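Local coordinates for protein heavy metal cation tricomponent efflux pump ZneA(CzcA-like) (Cupriavidus metallidurans, PDB 4K0J) that exports Zn(II) in exchange for protons, acting as the inner-membrane RND pump of a tricomponent heavy-metal efflux system, at residues 926-938 with 952-965. Sequence-based numbering, arbitrary orientation.
Sequences LNAIIMIANLNRW and RGAGERMRPVLMTA
The tenth and eleventh predicted membrane helices of this RND pump form an antiparallel hairpin, joined at N927 and T964 inside the bundle and by close backbone contact at L935 and G953 near the connecting segment. The axes of 926-938 and 958-965 run 174° apart, 10.0 Å from each other at closest approach. Within the bundle, N927 meets the T964 hydroxyl, with OD1 2.5 Å from OG1, shorter than usual and of doubtful exact value at this resolution. The same OG1 reaches back to the O of V961, one turn earlier, because a chi1 of 56° sets it between the backbone N and carbonyl carbon; both oxygens lie within reach of its one proton, and which of them receives it is not settled. The V961 CG1 methyl flanks the N927 amide carbon CG, while T964 also touches D399 of helix 399-411.

Towards the connection, G953 lets the chains draw together, its CA 4.2 Å from that of L935. W938 lies against this backbone, G953 N and R952 O over one ring face. The guanidinium of R957, the N-cap residue of helix 958-965, meets two side chains: the N934 amide over one face, the planes 73° apart, and the W938 indole at its edge. Both encounters bring donors together, as with NH2 3.4 Å from W938 NE1, so they are not hydrogen bonds. L935 CD1 packs on the methyl of A954, and the A954 carbonyl is hydrogen-bonded to the Y510 hydroxyl of helix 503-516. M931, bent at chi2 and chi3, brings its SD to 3.5 Å from A954 CB.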
ATOM      1  N   LEU C 926      43.039  -0.881 -16.849  1.00 91.48           N
ATOM      2  CA  LEU C 926      43.769  -0.128 -15.840  1.00 89.11           C
ATOM      3  C   LEU C 926      45.258  -0.239 -16.120  1.00 87.26           C
ATOM      4  O   LEU C 926      45.978   0.760 -16.103  1.00 97.77           O
ATOM      5  CB  LEU C 926      43.468  -0.643 -14.432  1.00 87.42           C
ATOM      6  CG  LEU C 926      44.193   0.150 -13.341  1.00 82.61           C
ATOM      7  CD1 LEU C 926      43.675   1.577 -13.314  1.00 80.48           C
ATOM      8  CD2 LEU C 926      44.049  -0.501 -11.975  1.00 82.22           C
ATOM      9  N   ASN C 927      45.715  -1.461 -16.378  1.00 80.57           N
ATOM     10  CA  ASN C 927      47.116  -1.675 -16.727  1.00 90.64           C
ATOM     11  C   ASN C 927      47.516  -0.942 -18.008  1.00 96.10           C
ATOM     12  O   ASN C 927      48.572  -0.293 -18.065  1.00104.27           O
ATOM     13  CB  ASN C 927      47.435  -3.168 -16.828  1.00 94.05           C
ATOM     14  CG  ASN C 927      47.622  -3.818 -15.468  1.00 92.45           C
ATOM     15  OD1 ASN C 927      48.089  -3.182 -14.525  1.00 87.36           O
ATOM     16  ND2 ASN C 927      47.256  -5.090 -15.362  1.00 97.62           N
ATOM     17  N   ALA C 928      46.663  -1.033 -19.026  1.00 86.43           N
ATOM     18  CA  ALA C 928      46.887  -0.297 -20.269  1.00 81.27           C
ATOM     19  C   ALA C 928      46.983   1.212 -20.023  1.00 81.42           C
ATOM     20  O   ALA C 928      47.873   1.884 -20.552  1.00 87.15           O
ATOM     21  CB  ALA C 928      45.789  -0.602 -21.274  1.00 77.22           C
ATOM     22  N   ILE C 929      46.064   1.733 -19.213  1.00 76.33           N
ATOM     23  CA  ILE C 929      46.041   3.153 -18.877  1.00 74.33           C
ATOM     24  C   ILE C 929      47.328   3.578 -18.195  1.00 77.24           C
ATOM     25  O   ILE C 929      47.943   4.552 -18.603  1.00 77.21           O
ATOM     26  CB  ILE C 929      44.846   3.515 -17.973  1.00 83.28           C
ATOM     27  CG1 ILE C 929      43.565   3.616 -18.800  1.00 91.18           C
ATOM     28  CG2 ILE C 929      45.088   4.841 -17.265  1.00 81.91           C
ATOM     29  CD1 ILE C 929      42.314   3.741 -17.959  1.00 93.97           C
ATOM     30  N   ILE C 930      47.735   2.845 -17.163  1.00 89.60           N
ATOM     31  CA  ILE C 930      48.971   3.164 -16.451  1.00107.06           C
ATOM     32  C   ILE C 930      50.171   3.175 -17.395  1.00113.99           C
ATOM     33  O   ILE C 930      50.956   4.135 -17.414  1.00118.22           O
ATOM     34  CB  ILE C 930      49.232   2.179 -15.299  1.00117.83           C
ATOM     35  CG1 ILE C 930      48.213   2.398 -14.181  1.00123.69           C
ATOM     36  CG2 ILE C 930      50.641   2.356 -14.753  1.00123.01           C
ATOM     37  CD1 ILE C 930      48.280   3.779 -13.566  1.00129.15           C
ATOM     38  N   MET C 931      50.299   2.110 -18.183  1.00114.62           N
ATOM     39  CA  MET C 931      51.369   2.010 -19.169  1.00116.49           C
ATOM     40  C   MET C 931      51.415   3.233 -20.084  1.00111.74           C
ATOM     41  O   MET C 931      52.410   3.969 -20.108  1.00110.45           O
ATOM     42  CB  MET C 931      51.204   0.736 -20.001  1.00119.76           C
ATOM     43  CG  MET C 931      52.003   0.726 -21.294  1.00124.05           C
ATOM     44  SD  MET C 931      53.764   0.975 -21.026  1.00122.16           S
ATOM     45  CE  MET C 931      54.210  -0.574 -20.247  1.00146.26           C
ATOM     46  N   ILE C 932      50.326   3.452 -20.816  1.00105.88           N
ATOM     47  CA  ILE C 932      50.259   4.520 -21.810  1.00104.01           C
ATOM     48  C   ILE C 932      50.424   5.913 -21.202  1.00103.52           C
ATOM     49  O   ILE C 932      50.998   6.803 -21.824  1.00107.57           O
ATOM     50  CB  ILE C 932      48.955   4.426 -22.644  1.00104.58           C
ATOM     51  CG1 ILE C 932      49.268   3.918 -24.052  1.00109.27           C
ATOM     52  CG2 ILE C 932      48.237   5.766 -22.719  1.00105.43           C
ATOM     53  CD1 ILE C 932      50.010   2.603 -24.071  1.00113.67           C
ATOM     54  N   ALA C 933      49.940   6.088 -19.977  1.00 98.35           N
ATOM     55  CA  ALA C 933      50.024   7.377 -19.298  1.00100.44           C
ATOM     56  C   ALA C 933      51.451   7.690 -18.863  1.00111.07           C
ATOM     57  O   ALA C 933      51.982   8.752 -19.192  1.00107.68           O
ATOM     58  CB  ALA C 933      49.086   7.421 -18.105  1.00 92.75           C
ATOM     59  N   ASN C 934      52.069   6.772 -18.122  1.00116.19           N
ATOM     60  CA  ASN C 934      53.448   6.979 -17.690  1.00111.02           C
ATOM     61  C   ASN C 934      54.389   7.089 -18.884  1.00107.56           C
ATOM     62  O   ASN C 934      55.400   7.781 -18.823  1.00114.82           O
ATOM     63  CB  ASN C 934      53.905   5.879 -16.731  1.00111.27           C
ATOM     64  CG  ASN C 934      53.196   5.946 -15.391  1.00110.16           C
ATOM     65  OD1 ASN C 934      52.030   6.328 -15.314  1.00110.74           O
ATOM     66  ND2 ASN C 934      53.902   5.588 -14.326  1.00106.53           N
ATOM     67  N   LEU C 935      54.036   6.418 -19.974  1.00102.16           N
ATOM     68  CA  LEU C 935      54.790   6.514 -21.220  1.00102.36           C
ATOM     69  C   LEU C 935      54.679   7.920 -21.822  1.00101.26           C
ATOM     70  O   LEU C 935      55.679   8.642 -21.968  1.00 95.59           O
ATOM     71  CB  LEU C 935      54.256   5.474 -22.210  1.00101.39           C
ATOM     72  CG  LEU C 935      55.009   5.195 -23.507  1.00102.81           C
ATOM     73  CD1 LEU C 935      56.430   4.779 -23.205  1.00106.25           C
ATOM     74  CD2 LEU C 935      54.296   4.112 -24.297  1.00 96.84           C
ATOM     75  N   ASN C 936      53.445   8.294 -22.152  1.00102.29           N
ATOM     76  CA  ASN C 936      53.126   9.565 -22.796  1.00106.47           C
ATOM     77  C   ASN C 936      53.544  10.780 -21.970  1.00118.08           C
ATOM     78  O   ASN C 936      53.744  11.868 -22.509  1.00116.65           O
ATOM     79  CB  ASN C 936      51.624   9.628 -23.099  1.00 99.90           C
ATOM     80  CG  ASN C 936      51.268  10.718 -24.089  1.00100.77           C
ATOM     81  OD1 ASN C 936      52.114  11.176 -24.857  1.00111.10           O
ATOM     82  ND2 ASN C 936      50.008  11.136 -24.080  1.00 89.54           N
ATOM     83  N   ARG C 937      53.667  10.592 -20.659  1.00129.49           N
ATOM     84  CA  ARG C 937      54.112  11.662 -19.773  1.00132.89           C
ATOM     85  C   ARG C 937      55.630  11.656 -19.629  1.00122.77           C
ATOM     86  O   ARG C 937      56.247  12.712 -19.494  1.00121.90           O
ATOM     87  CB  ARG C 937      53.442  11.551 -18.399  1.00141.69           C
ATOM     88  CG  ARG C 937      53.900  12.600 -17.393  1.00145.37           C
ATOM     89  CD  ARG C 937      53.651  14.017 -17.898  1.00147.03           C
ATOM     90  NE  ARG C 937      52.241  14.389 -17.841  1.00145.74           N
ATOM     91  CZ  ARG C 937      51.678  15.032 -16.822  1.00145.99           C
ATOM     92  NH1 ARG C 937      52.408  15.378 -15.770  1.00145.99           N
ATOM     93  NH2 ARG C 937      50.386  15.330 -16.854  1.00145.45           N
ATOM     94  N   TRP C 938      56.228  10.467 -19.660  1.00117.95           N
ATOM     95  CA  TRP C 938      57.683  10.357 -19.619  1.00116.94           C
ATOM     96  C   TRP C 938      58.296  11.056 -20.821  1.00122.63           C
ATOM     97  O   TRP C 938      59.244  11.830 -20.682  1.00128.91           O
ATOM     98  CB  TRP C 938      58.131   8.897 -19.608  1.00115.30           C
ATOM     99  CG  TRP C 938      59.021   8.553 -18.459  1.00114.45           C
ATOM    100  CD1 TRP C 938      58.702   7.788 -17.376  1.00112.79           C
ATOM    101  CD2 TRP C 938      60.379   8.967 -18.270  1.00122.29           C
ATOM    102  NE1 TRP C 938      59.777   7.695 -16.527  1.00117.22           N
ATOM    103  CE2 TRP C 938      60.819   8.413 -17.052  1.00124.40           C
ATOM    104  CE3 TRP C 938      61.266   9.755 -19.012  1.00124.44           C
ATOM    105  CZ2 TRP C 938      62.108   8.620 -16.560  1.00127.46           C
ATOM    106  CZ3 TRP C 938      62.546   9.960 -18.522  1.00122.39           C
ATOM    107  CH2 TRP C 938      62.954   9.394 -17.308  1.00124.52           C
ATOM    108  N   ARG C 952      62.082   3.420 -21.807  1.00162.38           N
ATOM    109  CA  ARG C 952      62.253   4.300 -20.652  1.00177.86           C
ATOM    110  C   ARG C 952      60.945   4.513 -19.891  1.00166.44           C
ATOM    111  O   ARG C 952      60.831   4.146 -18.722  1.00167.29           O
ATOM    112  CB  ARG C 952      62.843   5.649 -21.078  1.00197.51           C
ATOM    113  CG  ARG C 952      64.338   5.612 -21.373  1.00215.10           C
ATOM    114  CD  ARG C 952      64.818   6.895 -22.046  1.00228.83           C
ATOM    115  NE  ARG C 952      64.672   8.070 -21.192  1.00235.56           N
ATOM    116  CZ  ARG C 952      65.078   9.293 -21.525  1.00241.02           C
ATOM    117  NH1 ARG C 952      65.659   9.506 -22.698  1.00244.38           N
ATOM    118  NH2 ARG C 952      64.903  10.304 -20.685  1.00241.17           N
ATOM    119  N   GLY C 953      59.963   5.109 -20.560  1.00152.05           N
ATOM    120  CA  GLY C 953      58.679   5.384 -19.940  1.00139.95           C
ATOM    121  C   GLY C 953      57.799   4.156 -19.807  1.00129.40           C
ATOM    122  O   GLY C 953      56.801   4.170 -19.082  1.00124.42           O
ATOM    123  N   ALA C 954      58.173   3.091 -20.509  1.00122.15           N
ATOM    124  CA  ALA C 954      57.420   1.844 -20.490  1.00109.28           C
ATOM    125  C   ALA C 954      58.205   0.747 -19.781  1.00102.91           C
ATOM    126  O   ALA C 954      57.627  -0.113 -19.115  1.00 96.55           O
ATOM    127  CB  ALA C 954      57.083   1.415 -21.908  1.00106.79           C
ATOM    128  N   GLY C 955      59.526   0.789 -19.930  1.00102.68           N
ATOM    129  CA  GLY C 955      60.403  -0.215 -19.358  1.00103.12           C
ATOM    130  C   GLY C 955      60.448  -0.192 -17.844  1.00106.63           C
ATOM    131  O   GLY C 955      60.788  -1.190 -17.208  1.00101.04           O
ATOM    132  N   GLU C 956      60.107   0.953 -17.263  1.00116.55           N
ATOM    133  CA  GLU C 956      60.107   1.100 -15.814  1.00124.12           C
ATOM    134  C   GLU C 956      58.714   0.891 -15.231  1.00115.02           C
ATOM    135  O   GLU C 956      58.529   0.939 -14.016  1.00109.21           O
ATOM    136  CB  GLU C 956      60.654   2.470 -15.410  1.00138.35           C
ATOM    137  CG  GLU C 956      62.136   2.649 -15.695  1.00151.24           C
ATOM    138  CD  GLU C 956      62.646   4.010 -15.273  1.00160.84           C
ATOM    139  OE1 GLU C 956      61.811   4.911 -15.043  1.00162.47           O
ATOM    140  OE2 GLU C 956      63.880   4.181 -15.168  1.00165.14           O
ATOM    141  N   ARG C 957      57.739   0.663 -16.107  1.00113.10           N
ATOM    142  CA  ARG C 957      56.384   0.355 -15.669  1.00107.10           C
ATOM    143  C   ARG C 957      56.195  -1.149 -15.610  1.00102.37           C
ATOM    144  O   ARG C 957      55.088  -1.637 -15.405  1.00108.84           O
ATOM    145  CB  ARG C 957      55.347   0.987 -16.597  1.00113.78           C
ATOM    146  CG  ARG C 957      55.470   2.491 -16.695  1.00130.47           C
ATOM    147  CD  ARG C 957      55.675   3.101 -15.319  1.00141.62           C
ATOM    148  NE  ARG C 957      56.535   4.280 -15.367  1.00152.26           N
ATOM    149  CZ  ARG C 957      56.935   4.957 -14.295  1.00156.02           C
ATOM    150  NH1 ARG C 957      56.547   4.574 -13.085  1.00153.54           N
ATOM    151  NH2 ARG C 957      57.720   6.017 -14.431  1.00158.50           N
ATOM    152  N   MET C 958      57.292  -1.876 -15.796  1.00 96.78           N
ATOM    153  CA  MET C 958      57.286  -3.330 -15.714  1.00 97.14           C
ATOM    154  C   MET C 958      56.729  -3.801 -14.371  1.00103.15           C
ATOM    155  O   MET C 958      55.749  -4.547 -14.320  1.00107.45           O
ATOM    156  CB  MET C 958      58.702  -3.872 -15.931  1.00 95.29           C
ATOM    157  CG  MET C 958      58.865  -5.362 -15.662  1.00 95.73           C
ATOM    158  SD  MET C 958      60.523  -5.969 -16.051  1.00143.99           S
ATOM    159  CE  MET C 958      61.547  -4.885 -15.055  1.00123.59           C
ATOM    160  N   ARG C 959      57.344  -3.340 -13.287  1.00103.39           N
ATOM    161  CA  ARG C 959      56.953  -3.760 -11.941  1.00102.09           C
ATOM    162  C   ARG C 959      55.525  -3.403 -11.488  1.00101.31           C
ATOM    163  O   ARG C 959      54.838  -4.267 -10.942  1.00 99.29           O
ATOM    164  CB  ARG C 959      57.992  -3.322 -10.903  1.00104.80           C
ATOM    165  CG  ARG C 959      59.274  -4.134 -10.966  1.00115.66           C
ATOM    166  CD  ARG C 959      58.972  -5.625 -10.914  1.00120.99           C
ATOM    167  NE  ARG C 959      60.067  -6.430 -11.448  1.00128.05           N
ATOM    168  CZ  ARG C 959      59.993  -7.738 -11.674  1.00127.45           C
ATOM    169  NH1 ARG C 959      61.036  -8.391 -12.166  1.00128.82           N
ATOM    170  NH2 ARG C 959      58.871  -8.395 -11.415  1.00125.21           N
ATOM    171  N   PRO C 960      55.075  -2.146 -11.693  1.00100.82           N
ATOM    172  CA  PRO C 960      53.697  -1.842 -11.286  1.00 91.55           C
ATOM    173  C   PRO C 960      52.679  -2.708 -12.024  1.00 88.14           C
ATOM    174  O   PRO C 960      51.794  -3.304 -11.402  1.00 86.69           O
ATOM    175  CB  PRO C 960      53.521  -0.378 -11.703  1.00 90.32           C
ATOM    176  CG  PRO C 960      54.880   0.175 -11.743  1.00 94.04           C
ATOM    177  CD  PRO C 960      55.768  -0.943 -12.194  1.00102.81           C
ATOM    178  N   VAL C 961      52.823  -2.778 -13.344  1.00 87.03           N
ATOM    179  CA  VAL C 961      51.916  -3.549 -14.176  1.00 88.86           C
ATOM    180  C   VAL C 961      51.919  -5.025 -13.793  1.00 92.38           C
ATOM    181  O   VAL C 961      50.859  -5.620 -13.613  1.00 92.88           O
ATOM    182  CB  VAL C 961      52.248  -3.395 -15.671  1.00 89.10           C
ATOM    183  CG1 VAL C 961      51.388  -4.334 -16.503  1.00 92.13           C
ATOM    184  CG2 VAL C 961      52.043  -1.956 -16.108  1.00 81.36           C
ATOM    185  N   LEU C 962      53.106  -5.610 -13.660  1.00 95.91           N
ATOM    186  CA  LEU C 962      53.210  -7.014 -13.269  1.00 99.40           C
ATOM    187  C   LEU C 962      52.590  -7.264 -11.898  1.00109.50           C
ATOM    188  O   LEU C 962      51.925  -8.279 -11.682  1.00115.97           O
ATOM    189  CB  LEU C 962      54.668  -7.477 -13.266  1.00 94.12           C
ATOM    190  CG  LEU C 962      55.338  -7.657 -14.628  1.00 90.61           C
ATOM    191  CD1 LEU C 962      56.644  -8.415 -14.482  1.00 90.33           C
ATOM    192  CD2 LEU C 962      54.404  -8.362 -15.595  1.00 89.14           C
ATOM    193  N   MET C 963      52.805  -6.327 -10.980  1.00114.08           N
ATOM    194  CA  MET C 963      52.313  -6.456  -9.615  1.00116.17           C
ATOM    195  C   MET C 963      50.791  -6.461  -9.591  1.00116.93           C
ATOM    196  O   MET C 963      50.168  -7.365  -9.021  1.00119.96           O
ATOM    197  CB  MET C 963      52.861  -5.320  -8.749  1.00117.45           C
ATOM    198  CG  MET C 963      53.030  -5.669  -7.283  1.00118.67           C
ATOM    199  SD  MET C 963      54.077  -4.492  -6.404  1.00113.68           S
ATOM    200  CE  MET C 963      53.176  -2.970  -6.682  1.00143.51           C
ATOM    201  N   THR C 964      50.201  -5.453 -10.228  1.00115.85           N
ATOM    202  CA  THR C 964      48.750  -5.355 -10.347  1.00114.46           C
ATOM    203  C   THR C 964      48.176  -6.596 -11.019  1.00110.17           C
ATOM    204  O   THR C 964      47.223  -7.206 -10.524  1.00113.83           O
ATOM    205  CB  THR C 964      48.336  -4.126 -11.173  1.00118.35           C
ATOM    206  OG1 THR C 964      48.971  -4.173 -12.456  1.00123.37           O
ATOM    207  CG2 THR C 964      48.737  -2.839 -10.464  1.00119.96           C
ATOM    208  N   ALA C 965      48.773  -6.966 -12.149  1.00100.02           N
ATOM    209  CA  ALA C 965      48.323  -8.105 -12.940  1.00 94.21           C
ATOM    210  C   ALA C 965      48.509  -9.429 -12.212  1.00 90.12           C
ATOM    211  O   ALA C 965      47.976 -10.455 -12.634  1.00 91.24           O
ATOM    212  CB  ALA C 965      49.041  -8.137 -14.270  1.00 94.90           C
TER